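Local coordinates for protein methyltransferase 1 (Methanosarcina barkeri, PDB 2I2X) that catalyses, as the zinc-containing MtaB subunit of a heterotetramer, the transfer of a methyl group from methanol to the cobalt of the corrinoid carried by MtaC, at residues G322-T325 with V326-W329; S330-L333 with A334-A338; S144-L147 with E148-Q152; G52-K55 with E56-I59. One frame throughout, in Å; residues are numbered along the deposited sequence.

Contact 1. Residues G322-T325 with V326-W329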
ATOM      1  N   GLY A 322       3.229   0.920   8.830  1.00  8.79           N
ATOM      2  CA  GLY A 322       1.881   1.044   9.384  1.00  7.83           C
ATOM      3  C   GLY A 322       1.380  -0.269   9.901  1.00  7.72           C
ATOM      4  O   GLY A 322       0.260  -0.403  10.397  1.00  7.75           O
ATOM      5  N   GLY A 323       2.230  -1.262   9.786  1.00  7.56           N
ATOM      6  CA  GLY A 323       1.831  -2.583  10.167  1.00  7.53           C
ATOM      7  C   GLY A 323       2.055  -3.539   9.019  1.00  7.79           C
ATOM      8  O   GLY A 323       2.876  -3.324   8.102  1.00  7.57           O
ATOM      9  N   THR A 324       1.366  -4.644   9.090  1.00  8.06           N
ATOM     10  CA  THR A 324       1.637  -5.658   8.108  1.00  9.14           C
ATOM     11  C   THR A 324       0.876  -5.328   6.819  1.00  8.47           C
ATOM     12  O   THR A 324      -0.193  -4.754   6.804  1.00  8.76           O
ATOM     13  CB  THR A 324       1.367  -7.022   8.700  1.00  9.15           C
ATOM     14  OG1 THR A 324       2.526  -7.832   8.531  1.00 13.59           O
ATOM     15  CG2 THR A 324       0.176  -7.629   8.137  1.00  6.85           C
ATOM     16  N   THR A 325       1.505  -5.623   5.728  1.00  8.65           N
ATOM     17  CA  THR A 325       0.980  -5.336   4.421  1.00  8.28           C
ATOM     18  C   THR A 325      -0.518  -5.659   4.226  1.00  7.97           C
ATOM     19  O   THR A 325      -1.266  -4.864   3.612  1.00  8.46           O
ATOM     20  CB  THR A 325       1.859  -6.099   3.462  1.00  8.46           C
ATOM     21  OG1 THR A 325       1.789  -5.496   2.192  1.00 12.83           O
ATOM     22  CG2 THR A 325       1.491  -7.542   3.413  1.00  5.33           C
ATOM     23  N   VAL A 326      -0.972  -6.781   4.792  1.00  6.55           N
ATOM     24  CA  VAL A 326      -2.372  -7.181   4.705  1.00  5.75           C
ATOM     25  C   VAL A 326      -3.251  -6.286   5.530  1.00  5.97           C
ATOM     26  O   VAL A 326      -4.449  -6.095   5.229  1.00  5.36           O
ATOM     27  CB  VAL A 326      -2.618  -8.709   5.090  1.00  7.03           C
ATOM     28  CG1 VAL A 326      -2.015  -9.672   4.008  1.00  5.09           C
ATOM     29  CG2 VAL A 326      -2.125  -9.055   6.506  1.00  2.39           C
ATOM     30  N   GLN A 327      -2.659  -5.716   6.577  1.00  6.10           N
ATOM     31  CA  GLN A 327      -3.361  -4.725   7.382  1.00  5.60           C
ATOM     32  C   GLN A 327      -3.482  -3.393   6.687  1.00  5.09           C
ATOM     33  O   GLN A 327      -4.549  -2.820   6.671  1.00  5.43           O
ATOM     34  CB  GLN A 327      -2.700  -4.567   8.741  1.00  6.61           C
ATOM     35  CG  GLN A 327      -2.863  -5.778   9.626  1.00  6.06           C
ATOM     36  CD  GLN A 327      -1.972  -5.692  10.841  1.00  7.99           C
ATOM     37  OE1 GLN A 327      -0.865  -5.143  10.760  1.00  6.41           O
ATOM     38  NE2 GLN A 327      -2.434  -6.255  11.972  1.00  4.35           N
ATOM     39  N   CYS A 328      -2.413  -2.884   6.104  1.00  4.59           N
ATOM     40  CA  CYS A 328      -2.512  -1.584   5.453  1.00  5.26           C
ATOM     41  C   CYS A 328      -3.559  -1.628   4.339  1.00  5.74           C
ATOM     42  O   CYS A 328      -4.438  -0.779   4.286  1.00  5.37           O
ATOM     43  CB  CYS A 328      -1.171  -1.169   4.859  1.00  5.62           C
ATOM     44  SG  CYS A 328       0.230  -1.357   5.964  1.00  6.17           S
ATOM     45  N   TRP A 329      -3.476  -2.643   3.459  1.00  6.22           N
ATOM     46  CA  TRP A 329      -4.362  -2.701   2.310  1.00  5.31           C
ATOM     47  C   TRP A 329      -5.782  -3.071   2.695  1.00  5.46           C
ATOM     48  O   TRP A 329      -6.716  -2.542   2.087  1.00  5.82           O
ATOM     49  CB  TRP A 329      -3.815  -3.578   1.200  1.00  5.26           C
ATOM     50  CG  TRP A 329      -2.606  -2.997   0.551  1.00  6.07           C
ATOM     51  CD1 TRP A 329      -1.284  -3.282   0.848  1.00  6.37           C
ATOM     52  CD2 TRP A 329      -2.580  -2.014  -0.484  1.00  4.46           C
ATOM     53  NE1 TRP A 329      -0.455  -2.536   0.047  1.00  7.40           N
ATOM     54  CE2 TRP A 329      -1.220  -1.753  -0.777  1.00  6.06           C
ATOM     55  CE3 TRP A 329      -3.564  -1.321  -1.176  1.00  6.24           C
ATOM     56  CZ2 TRP A 329      -0.826  -0.829  -1.736  1.00  8.51           C
ATOM     57  CZ3 TRP A 329      -3.177  -0.394  -2.154  1.00  9.84           C
ATOM     58  CH2 TRP A 329      -1.812  -0.156  -2.418  1.00 10.83           C
TER
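Thr324 N donates to Gln327 OE1 over 2.8 Å in a nearly straight bond (166° at the hydrogen), the donor sitting 19° out of the amide's carbonyl plane. Gln327 chi1 of -69° sets CG anti to its own carbonyl carbon, and the chain, extended beyond CG, runs alongside Thr324 so that OE1 comes up to Thr324 N, while NE2 bonds to Asp68 O. Thr324 O faces the first turn: it accepts from Cys328 N at 3.0 Å and, weakly, from Gln327 N. One residue on, Trp329 N reaches Thr325 O at 3.1 Å. The arrangement is a helix N-terminus with Thr324 at the N-cap, holding the N3-to-N-cap half of a capping box while the threonine side chain makes no return bond; it turns the short strand 323-324 into helix 325-345. Gly323 has backbone angles that call for glycine, and a CB there would also run into Gln327 OE1. The side chains of Thr324 and Val326 lie side by side, pointing the same way. At the other end, Trp329 turns the edge of its indole to Thr325 O, 3.2 Å from CD1, and its ring stacks on Trp329 of the second subunit.

Contact 2. Residues S330-L333 with A334-A338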
ATOM      1  N   SER A 330      -5.971  -3.900   3.721  1.00  4.83           N
ATOM      2  CA  SER A 330      -7.345  -4.185   4.152  1.00  5.60           C
ATOM      3  C   SER A 330      -8.035  -2.947   4.690  1.00  5.61           C
ATOM      4  O   SER A 330      -9.224  -2.730   4.429  1.00  6.11           O
ATOM      5  CB  SER A 330      -7.459  -5.372   5.139  1.00  5.48           C
ATOM      6  OG  SER A 330      -6.584  -5.238   6.253  1.00  6.81           O
ATOM      7  N   GLU A 331      -7.296  -2.125   5.430  1.00  6.24           N
ATOM      8  CA  GLU A 331      -7.854  -0.876   5.963  1.00  6.51           C
ATOM      9  C   GLU A 331      -8.319   0.080   4.835  1.00  6.36           C
ATOM     10  O   GLU A 331      -9.438   0.602   4.897  1.00  7.73           O
ATOM     11  CB  GLU A 331      -6.897  -0.199   6.976  1.00  6.52           C
ATOM     12  CG  GLU A 331      -7.326   1.253   7.432  1.00  7.49           C
ATOM     13  CD  GLU A 331      -6.693   1.739   8.735  1.00  8.01           C
ATOM     14  OE1 GLU A 331      -6.276   0.895   9.564  1.00 10.30           O
ATOM     15  OE2 GLU A 331      -6.614   2.977   8.948  1.00  8.22           O
ATOM     16  N   THR A 332      -7.493   0.281   3.807  1.00  5.58           N
ATOM     17  CA  THR A 332      -7.891   1.084   2.642  1.00  5.11           C
ATOM     18  C   THR A 332      -9.140   0.480   1.927  1.00  5.98           C
ATOM     19  O   THR A 332     -10.119   1.188   1.639  1.00  6.07           O
ATOM     20  CB  THR A 332      -6.706   1.258   1.669  1.00  4.73           C
ATOM     21  OG1 THR A 332      -5.507   1.600   2.395  1.00  5.16           O
ATOM     22  CG2 THR A 332      -6.989   2.323   0.684  1.00  3.24           C
ATOM     23  N   LEU A 333      -9.124  -0.827   1.669  1.00  5.60           N
ATOM     24  CA  LEU A 333     -10.273  -1.468   1.059  1.00  5.74           C
ATOM     25  C   LEU A 333     -11.523  -1.247   1.890  1.00  6.25           C
ATOM     26  O   LEU A 333     -12.567  -0.812   1.372  1.00  6.98           O
ATOM     27  CB  LEU A 333     -10.059  -2.988   0.889  1.00  5.60           C
ATOM     28  CG  LEU A 333      -8.951  -3.452  -0.044  1.00  3.48           C
ATOM     29  CD1 LEU A 333      -8.682  -4.868   0.171  1.00  2.60           C
ATOM     30  CD2 LEU A 333      -9.268  -3.159  -1.524  1.00  5.08           C
ATOM     31  N   ALA A 334     -11.423  -1.520   3.185  1.00  5.88           N
ATOM     32  CA  ALA A 334     -12.600  -1.399   4.036  1.00  6.26           C
ATOM     33  C   ALA A 334     -13.121   0.038   4.081  1.00  6.34           C
ATOM     34  O   ALA A 334     -14.332   0.268   4.175  1.00  6.60           O
ATOM     35  CB  ALA A 334     -12.319  -1.914   5.426  1.00  5.67           C
ATOM     36  N   TYR A 335     -12.218   1.005   4.002  1.00  5.84           N
ATOM     37  CA  TYR A 335     -12.656   2.380   4.002  1.00  6.16           C
ATOM     38  C   TYR A 335     -13.325   2.732   2.670  1.00  6.06           C
ATOM     39  O   TYR A 335     -14.325   3.447   2.644  1.00  5.57           O
ATOM     40  CB  TYR A 335     -11.470   3.307   4.295  1.00  6.36           C
ATOM     41  CG  TYR A 335     -11.285   3.692   5.751  1.00  6.88           C
ATOM     42  CD1 TYR A 335     -12.311   4.325   6.467  1.00  6.67           C
ATOM     43  CD2 TYR A 335     -10.077   3.464   6.403  1.00  6.52           C
ATOM     44  CE1 TYR A 335     -12.150   4.704   7.791  1.00  4.34           C
ATOM     45  CE2 TYR A 335      -9.906   3.835   7.736  1.00  6.36           C
ATOM     46  CZ  TYR A 335     -10.950   4.450   8.433  1.00  6.44           C
ATOM     47  OH  TYR A 335     -10.765   4.863   9.755  1.00  3.91           O
ATOM     48  N   ASP A 336     -12.771   2.229   1.558  1.00  6.66           N
ATOM     49  CA  ASP A 336     -13.388   2.419   0.239  1.00  5.99           C
ATOM     50  C   ASP A 336     -14.796   1.866   0.315  1.00  5.46           C
ATOM     51  O   ASP A 336     -15.724   2.484  -0.190  1.00  5.30           O
ATOM     52  CB  ASP A 336     -12.614   1.706  -0.885  1.00  5.88           C
ATOM     53  CG  ASP A 336     -11.301   2.378  -1.217  1.00  6.70           C
ATOM     54  OD1 ASP A 336     -11.173   3.585  -0.969  1.00  9.21           O
ATOM     55  OD2 ASP A 336     -10.375   1.697  -1.706  1.00  9.02           O
ATOM     56  N   CYS A 337     -14.955   0.709   0.960  1.00  4.71           N
ATOM     57  CA  CYS A 337     -16.282   0.143   1.119  1.00  4.78           C
ATOM     58  C   CYS A 337     -17.160   1.025   1.992  1.00  4.23           C
ATOM     59  O   CYS A 337     -18.343   1.205   1.687  1.00  4.45           O
ATOM     60  CB  CYS A 337     -16.243  -1.308   1.619  1.00  4.70           C
ATOM     61  SG  CYS A 337     -15.605  -2.543   0.355  1.00  8.12           S
ATOM     62  N   ALA A 338     -16.600   1.609   3.052  1.00  4.23           N
ATOM     63  CA  ALA A 338     -17.416   2.394   3.969  1.00  4.67           C
ATOM     64  C   ALA A 338     -18.061   3.622   3.271  1.00  4.65           C
ATOM     65  O   ALA A 338     -19.221   3.974   3.541  1.00  4.96           O
ATOM     66  CB  ALA A 338     -16.626   2.788   5.242  1.00  4.65           C
TER
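Ser330 O accepts from Ala334 N at 2.8 Å, the first of four successive i to i+4 backbone bonds in this wholly buried length of helix 325-345, and Ala334 CB rests near the same carbonyl oxygen. Glu331 leads its side chain alongside Tyr335: CG lies 3.7 Å from Tyr335 CE2, and OE2 approaches that ring carbon at 3.6 Å, at the edge and in the ring plane. A chi1 of 171° puts Glu331 CG opposite the backbone N, which sends the chain along the helix toward the ring; the carboxylate and ring planes are 63° apart. Glu331 OE1 pairs with Arg72 and with Ser296 of the second subunit, while Tyr335 OH bonds to Asp297 O of that subunit. A leucine in place of Tyr335 would probably leave that Asp297 carbonyl without its partner and Glu331 without the ring edge beside it. Thr332 and Asp336 point the same way, CG2 of the threonine 4.2 Å from OD2 of the aspartate. The Thr332 hydroxyl bonds to Lys289 O of the second subunit, Asp336 OD2 to Thr290 and Trp310, and Asp336 OD1 meets the ammonium of Lys289 of the second subunit. Leu333 faces the barrel strands, and its O takes Cys337 N at 2.9 Å. The buried carboxylates are thus answered by charges and hydroxyls from both subunits, which probably keeps them ionised within the interface.

Contact 3. Residues S144-L147 with E148-Q152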
ATOM      1  N   SER A 144      -8.196 -34.975 -11.977  1.00 21.62           N
ATOM      2  CA  SER A 144      -8.868 -35.485 -10.782  1.00 20.62           C
ATOM      3  C   SER A 144      -8.269 -34.852  -9.539  1.00 19.97           C
ATOM      4  O   SER A 144      -8.968 -34.647  -8.536  1.00 19.67           O
ATOM      5  CB  SER A 144      -8.775 -37.007 -10.690  1.00 20.50           C
ATOM      6  OG  SER A 144      -7.433 -37.444 -10.612  1.00 19.92           O
ATOM      7  N   VAL A 145      -6.978 -34.546  -9.617  1.00 19.01           N
ATOM      8  CA  VAL A 145      -6.292 -33.868  -8.526  1.00 19.32           C
ATOM      9  C   VAL A 145      -6.892 -32.453  -8.385  1.00 18.95           C
ATOM     10  O   VAL A 145      -7.239 -32.023  -7.294  1.00 18.06           O
ATOM     11  CB  VAL A 145      -4.762 -33.834  -8.754  1.00 19.38           C
ATOM     12  CG1 VAL A 145      -4.040 -33.125  -7.607  1.00 20.51           C
ATOM     13  CG2 VAL A 145      -4.211 -35.250  -8.896  1.00 19.56           C
ATOM     14  N   PHE A 146      -7.048 -31.785  -9.528  1.00 18.98           N
ATOM     15  CA  PHE A 146      -7.664 -30.480  -9.649  1.00 18.51           C
ATOM     16  C   PHE A 146      -8.978 -30.428  -8.863  1.00 18.44           C
ATOM     17  O   PHE A 146      -9.166 -29.562  -7.998  1.00 17.69           O
ATOM     18  CB  PHE A 146      -7.878 -30.199 -11.135  1.00 18.49           C
ATOM     19  CG  PHE A 146      -8.452 -28.844 -11.447  1.00 17.62           C
ATOM     20  CD1 PHE A 146      -7.862 -27.683 -10.961  1.00 16.26           C
ATOM     21  CD2 PHE A 146      -9.568 -28.736 -12.268  1.00 16.43           C
ATOM     22  CE1 PHE A 146      -8.382 -26.440 -11.282  1.00 16.26           C
ATOM     23  CE2 PHE A 146     -10.091 -27.491 -12.597  1.00 16.22           C
ATOM     24  CZ  PHE A 146      -9.499 -26.340 -12.100  1.00 15.62           C
ATOM     25  N   LEU A 147      -9.867 -31.372  -9.156  1.00 18.46           N
ATOM     26  CA  LEU A 147     -11.156 -31.497  -8.455  1.00 18.10           C
ATOM     27  C   LEU A 147     -11.017 -31.758  -6.962  1.00 18.26           C
ATOM     28  O   LEU A 147     -11.789 -31.204  -6.170  1.00 18.59           O
ATOM     29  CB  LEU A 147     -12.017 -32.602  -9.080  1.00 17.41           C
ATOM     30  CG  LEU A 147     -12.492 -32.419 -10.524  1.00 17.92           C
ATOM     31  CD1 LEU A 147     -13.559 -33.491 -10.862  1.00 17.66           C
ATOM     32  CD2 LEU A 147     -13.010 -30.985 -10.825  1.00 14.40           C
ATOM     33  N   GLU A 148     -10.063 -32.616  -6.586  1.00 18.45           N
ATOM     34  CA  GLU A 148      -9.803 -32.937  -5.187  1.00 19.16           C
ATOM     35  C   GLU A 148      -9.416 -31.675  -4.427  1.00 18.77           C
ATOM     36  O   GLU A 148      -9.746 -31.532  -3.250  1.00 18.44           O
ATOM     37  CB  GLU A 148      -8.651 -33.929  -5.049  1.00 19.99           C
ATOM     38  CG  GLU A 148      -8.955 -35.360  -5.376  1.00 24.45           C
ATOM     39  CD  GLU A 148      -7.720 -36.273  -5.263  1.00 29.66           C
ATOM     40  OE1 GLU A 148      -6.993 -36.188  -4.238  1.00 32.07           O
ATOM     41  OE2 GLU A 148      -7.495 -37.085  -6.195  1.00 30.82           O
ATOM     42  N   ALA A 149      -8.701 -30.768  -5.087  1.00 18.07           N
ATOM     43  CA  ALA A 149      -8.349 -29.525  -4.435  1.00 18.49           C
ATOM     44  C   ALA A 149      -9.615 -28.726  -4.070  1.00 18.33           C
ATOM     45  O   ALA A 149      -9.747 -28.254  -2.926  1.00 18.45           O
ATOM     46  CB  ALA A 149      -7.373 -28.706  -5.268  1.00 18.27           C
ATOM     47  N   PHE A 150     -10.547 -28.610  -5.016  1.00 17.58           N
ATOM     48  CA  PHE A 150     -11.773 -27.876  -4.752  1.00 17.51           C
ATOM     49  C   PHE A 150     -12.518 -28.560  -3.630  1.00 17.48           C
ATOM     50  O   PHE A 150     -12.955 -27.910  -2.700  1.00 17.37           O
ATOM     51  CB  PHE A 150     -12.694 -27.776  -5.978  1.00 17.47           C
ATOM     52  CG  PHE A 150     -12.240 -26.800  -7.017  1.00 17.40           C
ATOM     53  CD1 PHE A 150     -12.524 -25.432  -6.891  1.00 15.99           C
ATOM     54  CD2 PHE A 150     -11.563 -27.248  -8.158  1.00 17.08           C
ATOM     55  CE1 PHE A 150     -12.115 -24.518  -7.859  1.00 13.73           C
ATOM     56  CE2 PHE A 150     -11.137 -26.330  -9.147  1.00 15.82           C
ATOM     57  CZ  PHE A 150     -11.412 -24.957  -8.983  1.00 15.22           C
ATOM     58  N   GLU A 151     -12.672 -29.869  -3.681  1.00 17.99           N
ATOM     59  CA  GLU A 151     -13.548 -30.434  -2.672  1.00 19.25           C
ATOM     60  C   GLU A 151     -12.940 -30.543  -1.264  1.00 18.79           C
ATOM     61  O   GLU A 151     -13.647 -30.429  -0.266  1.00 18.39           O
ATOM     62  CB  GLU A 151     -14.249 -31.692  -3.168  1.00 19.46           C
ATOM     63  CG  GLU A 151     -13.871 -32.975  -2.557  1.00 22.85           C
ATOM     64  CD  GLU A 151     -14.706 -34.112  -3.171  1.00 27.97           C
ATOM     65  OE1 GLU A 151     -15.854 -34.349  -2.703  1.00 27.80           O
ATOM     66  OE2 GLU A 151     -14.206 -34.745  -4.133  1.00 28.56           O
ATOM     67  N   GLN A 152     -11.623 -30.720  -1.198  1.00 18.70           N
ATOM     68  CA  GLN A 152     -10.940 -30.793   0.074  1.00 18.97           C
ATOM     69  C   GLN A 152     -10.973 -29.447   0.783  1.00 18.46           C
ATOM     70  O   GLN A 152     -11.233 -29.403   1.990  1.00 18.05           O
ATOM     71  CB  GLN A 152      -9.510 -31.282  -0.095  1.00 19.64           C
ATOM     72  CG  GLN A 152      -9.402 -32.758  -0.424  1.00 22.95           C
ATOM     73  CD  GLN A 152      -9.850 -33.606   0.722  1.00 29.07           C
ATOM     74  OE1 GLN A 152      -9.381 -33.426   1.859  1.00 31.54           O
ATOM     75  NE2 GLN A 152     -10.783 -34.536   0.453  1.00 30.32           N
TER
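An edge-to-face aromatic pair, Phe146 with Phe150, one turn apart, faces inward from helix 143-155, the helical link of the beta-alpha-beta crossover between strands 119-126 and 160-163 of the TIM barrel. Phe150 turns its edge to Phe146, with CE2 standing 3.3 Å above that ring's plane toward the rim. The ring centroids are 5.0 Å apart and the planes lie at 82°, so the pair is T-shaped; the closest atoms are Phe146 CZ and Phe150 CE2, at 3.4 Å. Different torsions bring the rings together: CG of Phe146 is anti to the backbone N (chi1 -177°), whereas that of Phe150 is anti to the carbonyl carbon. Ile126, Val163 and Ile199 pack against the Phe146 ring. With an alanine in place of Phe146, the Phe150 edge would probably be left without its face, and a gap is likely to open between this helix, the strands and helix 181-210. The backbone bond from Phe150 N to Phe146 O is weak at 3.4 Å, and Phe150 CD2 also sits near that oxygen. On the outer side Glu148 CG passes 3.2 Å from Ser144 O, beside the regular bond from Glu148 N. The helix is amphipathic: the aromatic rings pack it on the barrel strands by apolar contact, while the exposed Glu148 lies on the outer side.

Contact 4. Residues G52-K55 with E56-I59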
ATOM      1  N   GLY A  52       7.188 -21.190   1.743  1.00 27.67           N
ATOM      2  CA  GLY A  52       6.966 -22.370   0.927  1.00 29.14           C
ATOM      3  C   GLY A  52       7.864 -23.577   1.206  1.00 30.25           C
ATOM      4  O   GLY A  52       7.664 -24.633   0.607  1.00 30.37           O
ATOM      5  N   ALA A  53       8.847 -23.448   2.103  1.00 30.94           N
ATOM      6  CA  ALA A  53       9.711 -24.594   2.450  1.00 31.87           C
ATOM      7  C   ALA A  53       8.885 -25.842   2.808  1.00 32.30           C
ATOM      8  O   ALA A  53       8.837 -26.801   2.034  1.00 33.26           O
ATOM      9  CB  ALA A  53      10.695 -24.241   3.584  1.00 31.75           C
ATOM     10  N   SER A  54       8.207 -25.801   3.950  1.00 32.11           N
ATOM     11  CA  SER A  54       7.396 -26.911   4.418  1.00 31.74           C
ATOM     12  C   SER A  54       5.948 -26.490   4.534  1.00 31.17           C
ATOM     13  O   SER A  54       5.650 -25.300   4.637  1.00 31.53           O
ATOM     14  CB  SER A  54       7.875 -27.351   5.797  1.00 31.92           C
ATOM     15  OG  SER A  54       7.672 -26.319   6.759  1.00 33.36           O
ATOM     16  N   LYS A  55       5.063 -27.479   4.569  1.00 30.11           N
ATOM     17  CA  LYS A  55       3.659 -27.272   4.831  1.00 29.42           C
ATOM     18  C   LYS A  55       3.399 -26.494   6.111  1.00 29.52           C
ATOM     19  O   LYS A  55       2.495 -25.669   6.172  1.00 29.66           O
ATOM     20  CB  LYS A  55       2.959 -28.612   4.916  1.00 29.23           C
ATOM     21  CG  LYS A  55       1.468 -28.500   5.011  1.00 28.53           C
ATOM     22  CD  LYS A  55       0.809 -29.839   4.984  1.00 28.88           C
ATOM     23  CE  LYS A  55       0.823 -30.470   6.348  1.00 29.08           C
ATOM     24  NZ  LYS A  55      -0.292 -31.423   6.402  1.00 30.04           N
ATOM     25  N   GLU A  56       4.202 -26.733   7.133  1.00 29.52           N
ATOM     26  CA  GLU A  56       3.927 -26.151   8.442  1.00 29.90           C
ATOM     27  C   GLU A  56       4.259 -24.648   8.479  1.00 28.50           C
ATOM     28  O   GLU A  56       3.542 -23.856   9.100  1.00 27.92           O
ATOM     29  CB  GLU A  56       4.656 -26.935   9.541  1.00 30.46           C
ATOM     30  CG  GLU A  56       4.126 -28.398   9.752  1.00 36.47           C
ATOM     31  CD  GLU A  56       4.284 -29.394   8.519  1.00 42.62           C
ATOM     32  OE1 GLU A  56       5.313 -29.365   7.757  1.00 41.58           O
ATOM     33  OE2 GLU A  56       3.349 -30.227   8.340  1.00 44.17           O
ATOM     34  N   LYS A  57       5.342 -24.274   7.804  1.00 27.34           N
ATOM     35  CA  LYS A  57       5.728 -22.874   7.650  1.00 26.25           C
ATOM     36  C   LYS A  57       4.676 -22.113   6.833  1.00 24.92           C
ATOM     37  O   LYS A  57       4.381 -20.959   7.132  1.00 24.79           O
ATOM     38  CB  LYS A  57       7.108 -22.754   6.988  1.00 26.71           C
ATOM     39  CG  LYS A  57       8.301 -22.907   7.934  1.00 27.95           C
ATOM     40  CD  LYS A  57       9.554 -23.395   7.183  1.00 31.19           C
ATOM     41  CE  LYS A  57      10.827 -23.183   8.019  1.00 32.48           C
ATOM     42  NZ  LYS A  57      12.075 -23.627   7.310  1.00 32.96           N
ATOM     43  N   LEU A  58       4.119 -22.776   5.816  1.00 22.86           N
ATOM     44  CA  LEU A  58       3.060 -22.225   4.993  1.00 21.16           C
ATOM     45  C   LEU A  58       1.774 -21.959   5.775  1.00 20.40           C
ATOM     46  O   LEU A  58       1.232 -20.853   5.735  1.00 19.80           O
ATOM     47  CB  LEU A  58       2.778 -23.176   3.842  1.00 21.01           C
ATOM     48  CG  LEU A  58       2.113 -22.562   2.623  1.00 20.32           C
ATOM     49  CD1 LEU A  58       2.797 -21.263   2.205  1.00 19.67           C
ATOM     50  CD2 LEU A  58       2.099 -23.558   1.474  1.00 20.58           C
ATOM     51  N   ILE A  59       1.294 -22.987   6.472  1.00 19.43           N
ATOM     52  CA  ILE A  59       0.158 -22.884   7.381  1.00 18.68           C
ATOM     53  C   ILE A  59       0.380 -21.764   8.397  1.00 18.17           C
ATOM     54  O   ILE A  59      -0.518 -20.973   8.684  1.00 18.29           O
ATOM     55  CB  ILE A  59      -0.087 -24.225   8.114  1.00 18.71           C
ATOM     56  CG1 ILE A  59      -0.669 -25.255   7.138  1.00 18.92           C
ATOM     57  CG2 ILE A  59      -0.990 -24.020   9.331  1.00 18.02           C
ATOM     58  CD1 ILE A  59      -0.755 -26.711   7.663  1.00 17.46           C
TER
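Ser54 O accepts from Leu58 N at 3.2 Å and Lys55 O from Ile59 N at 3.0 Å, the second bond almost straight at 177°; these open helix 55-76 after the loop that follows strand 40-43. Gly52 and Ala53 lead in from the loop, and Ser54 is the N-cap. Its OG accepts from Lys57 N at 3.3 Å, a capping bond made possible by a chi1 of 65°, which tucks the hydroxyl between backbone N and carbonyl carbon and aims it at the first turn. The Lys57 chain runs out extended past this oxygen, CD 3.5 Å from Ser54 OG, and then along the Ala53 methyl. Lys55 and Ile59 lie side by side, Lys55 CG 3.9 Å from Ile59 CD1, on the flank that meets helix 95-116. The Lys55 ammonium has its salt bridge with Glu100 of that helix; Glu56 bends back over Lys55, its OE2 3.2 Å from Lys55 CE but 4.3 Å from Lys55 NZ, too far for a second one. Leu58 is the buried member and packs on Trp97 and Pro47. At this exposed helix start the serine hydroxyl accepts from an amide of the first turn, and the negative charge of Glu56 would probably suit the positive end of the helix dipole.

Overall arrangement
Contacts 1 and 2 adjoin along helix 325-345, their centres about 12 Å apart, and both meet the second subunit; contacts 3 and 4 touch no other chain. Burial rises from contact 4, at the surface, through the partly buried contacts 1 and 3 to contact 2, all of whose touching residues are buried. Contacts 1 and 4 are both helix starts, but the amide of Gln327 reaches back to the N-cap backbone in one, whereas the N-cap hydroxyl itself does the capping in the other. Contacts 2 and 3 lie wholly within a helix: the first buries charged groups at a subunit interface, the second aromatic rings against the barrel. Helix 55-76, begun in contact 4, later packs against contacts 1 and 2.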